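PDB 2YDT: Exo-1,5-alpha-l-arabinofuranobiosidase, which probably hydrolyses alpha-1,5-linked L-arabinan from the chain end, releasing arabinobiose. Local coordinates for residues A[177-183]-A[206-212]. Sequence-based numbering, arbitrary orientation.
With EDG (1,4-dideoxy-1,4-imino-L-arabinitol), chain B.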
# COMPACT_ATOMS: atom_id res chain seq x y z
N ALA A 177 7.42 -18.01 16.69
CA ALA A 177 7.39 -18.36 18.11
C ALA A 177 7.41 -17.15 19.03
O ALA A 177 7.24 -17.31 20.22
CB ALA A 177 8.55 -19.32 18.45
N THR A 178 7.60 -15.93 18.49
CA THR A 178 7.76 -14.74 19.27
C THR A 178 6.79 -13.61 18.89
O THR A 178 6.36 -12.85 19.73
CB THR A 178 9.19 -14.20 19.10
OG1 THR A 178 10.12 -15.29 19.30
CG2 THR A 178 9.49 -13.10 20.11
N HIS A 179 6.43 -13.52 17.61
CA HIS A 179 5.45 -12.53 17.16
C HIS A 179 4.50 -13.12 16.12
O HIS A 179 4.94 -13.54 15.07
CB HIS A 179 6.16 -11.30 16.56
CG HIS A 179 7.17 -10.69 17.48
ND1 HIS A 179 6.83 -9.87 18.54
CD2 HIS A 179 8.52 -10.77 17.47
CE1 HIS A 179 7.93 -9.51 19.17
NE2 HIS A 179 8.97 -10.03 18.54
N SER A 180 3.20 -13.13 16.42
CA SER A 180 2.21 -13.62 15.45
C SER A 180 2.46 -12.96 14.09
O SER A 180 2.46 -13.64 13.02
CB SER A 180 0.78 -13.33 15.96
OG SER A 180 -0.20 -13.79 15.06
N GLN A 181 2.70 -11.67 14.11
CA GLN A 181 3.26 -10.97 12.95
C GLN A 181 4.09 -9.79 13.48
O GLN A 181 3.80 -9.24 14.56
CB GLN A 181 2.18 -10.45 12.01
CG GLN A 181 2.70 -9.98 10.65
CD GLN A 181 1.59 -9.66 9.67
OE1 GLN A 181 1.17 -10.51 8.91
NE2 GLN A 181 1.03 -8.43 9.76
N LYS A 182 5.11 -9.41 12.71
CA LYS A 182 5.86 -8.19 12.95
C LYS A 182 6.08 -7.49 11.60
O LYS A 182 5.71 -8.03 10.56
CB LYS A 182 7.18 -8.47 13.68
CG LYS A 182 8.17 -9.33 12.89
CD LYS A 182 9.49 -9.55 13.64
CE LYS A 182 10.52 -10.28 12.84
NZ LYS A 182 11.77 -10.48 13.72
N LEU A 183 6.66 -6.30 11.63
CA LEU A 183 6.91 -5.45 10.47
C LEU A 183 8.41 -5.31 10.31
O LEU A 183 9.13 -5.09 11.29
CB LEU A 183 6.25 -4.07 10.65
CG LEU A 183 4.74 -4.14 10.61
CD1 LEU A 183 4.12 -2.82 11.03
CD2 LEU A 183 4.27 -4.51 9.18
N TYR A 206 2.57 -11.73 22.11
CA TYR A 206 2.71 -12.66 20.98
C TYR A 206 1.57 -12.43 19.99
O TYR A 206 1.77 -12.51 18.77
CB TYR A 206 2.66 -14.12 21.42
CG TYR A 206 2.68 -15.03 20.25
CD1 TYR A 206 3.87 -15.34 19.61
CD2 TYR A 206 1.50 -15.55 19.73
CE1 TYR A 206 3.88 -16.11 18.47
CE2 TYR A 206 1.53 -16.35 18.65
CZ TYR A 206 2.70 -16.63 18.00
OH TYR A 206 2.68 -17.42 16.87
N TYR A 207 0.36 -12.25 20.51
CA TYR A 207 -0.80 -12.21 19.64
C TYR A 207 -1.00 -10.90 18.88
O TYR A 207 -1.86 -10.83 18.02
CB TYR A 207 -2.05 -12.61 20.43
CG TYR A 207 -1.98 -14.08 20.75
CD1 TYR A 207 -2.14 -15.03 19.74
CD2 TYR A 207 -1.70 -14.52 22.03
CE1 TYR A 207 -2.06 -16.37 20.00
CE2 TYR A 207 -1.61 -15.87 22.30
CZ TYR A 207 -1.80 -16.77 21.29
OH TYR A 207 -1.69 -18.12 21.57
N ALA A 208 -0.20 -9.87 19.17
CA ALA A 208 -0.25 -8.62 18.42
C ALA A 208 0.19 -8.89 16.97
O ALA A 208 1.05 -9.70 16.72
CB ALA A 208 0.65 -7.55 19.02
N ARG A 209 -0.45 -8.17 16.06
CA ARG A 209 -0.22 -8.33 14.60
C ARG A 209 -0.18 -6.94 13.97
O ARG A 209 -1.07 -6.54 13.22
CB ARG A 209 -1.28 -9.21 13.94
CG ARG A 209 -1.22 -10.65 14.38
CD ARG A 209 -2.42 -11.42 13.84
NE ARG A 209 -2.36 -11.49 12.39
CZ ARG A 209 -1.55 -12.29 11.69
NH1 ARG A 209 -0.82 -13.23 12.27
NH2 ARG A 209 -1.53 -12.17 10.38
N PRO A 210 0.92 -6.18 14.22
CA PRO A 210 1.15 -4.99 13.41
C PRO A 210 1.32 -5.42 11.96
O PRO A 210 1.94 -6.45 11.71
CB PRO A 210 2.46 -4.41 13.97
CG PRO A 210 3.17 -5.63 14.50
CD PRO A 210 2.07 -6.50 15.08
N GLY A 211 0.73 -4.67 11.05
CA GLY A 211 0.68 -5.05 9.64
C GLY A 211 0.46 -3.87 8.70
O GLY A 211 0.01 -2.78 9.09
N MET A 212 0.76 -4.11 7.43
CA MET A 212 0.34 -3.24 6.30
C MET A 212 1.07 -1.86 6.31
O MET A 212 0.46 -0.78 6.49
CB MET A 212 -1.19 -3.09 6.27
CG MET A 212 -1.89 -4.43 6.43
SD MET A 212 -3.61 -4.47 5.96
CE MET A 212 -3.43 -4.41 4.15
O2' EDG B . -0.76 -7.47 7.73
C2' EDG B . -1.85 -8.41 7.86
C1' EDG B . -3.14 -7.78 7.38
N4' EDG B . -3.50 -8.52 6.16
C3' EDG B . -1.65 -9.69 7.03
O3' EDG B . -1.33 -10.86 7.81
C4' EDG B . -3.00 -9.88 6.32
C5' EDG B . -2.95 -10.65 5.02
O5' EDG B . -4.29 -10.95 4.67
O HOH W 1 3.45 -9.96 18.28
O HOH W 2 -2.39 -13.34 16.65
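The amide of Gln-181 bridges Pro-210 and the bound iminosugar. Its NE2 donates to the carbonyl O of Pro-210 at 2.9 Å; the bond is nearly straight at the hydrogen (174°) and lies in the amide plane, but it reaches the carbonyl from above that group's own plane. NE2 also donates to O2' of the inhibitor, while Gln-181 OE1 accepts from O3' at 2.8 Å, so the amide reads two neighbouring hydroxyls. With CG anti to the backbone N (chi1 -167°) and the chain extended beyond it, the amide reaches both. Gln-181 CB lies over one face of the Arg-209 guanidinium, toward its rim. Arg-209 NH2 comes within 2.9 Å of the same O3', and Met-212 CG packs 3.5 Å from O2'.

A second shell orients these groups. Ser-180 OG takes an in-plane bond from Arg-209 NH1 (2.9 Å) and shares a water with the carbonyl of Tyr-207, while Gln-173 accepts from NH2. Farther out, Ser-180 N donates to Tyr-206 O at 2.8 Å and sits over one face of the Tyr-206 ring, whose OH bonds to the carbonyl of Asn-176. Where the two strands begin, Leu-183 CD1 meets Pro-210 CB at 3.7 Å.

The contact thus joins adjacent four-stranded blades of the sialidase-like beta-propeller, through the starts of strands 182-188 and 209-217 and the loops before them. Ser-180 and Gln-173 hold Arg-209, and the bond to Pro-210 O fixes which way the Gln-181 amide is turned; both groups are probably held ready for O2' and O3', consistent with recognition of an arabinofuranosyl ring by its hydroxyl pattern.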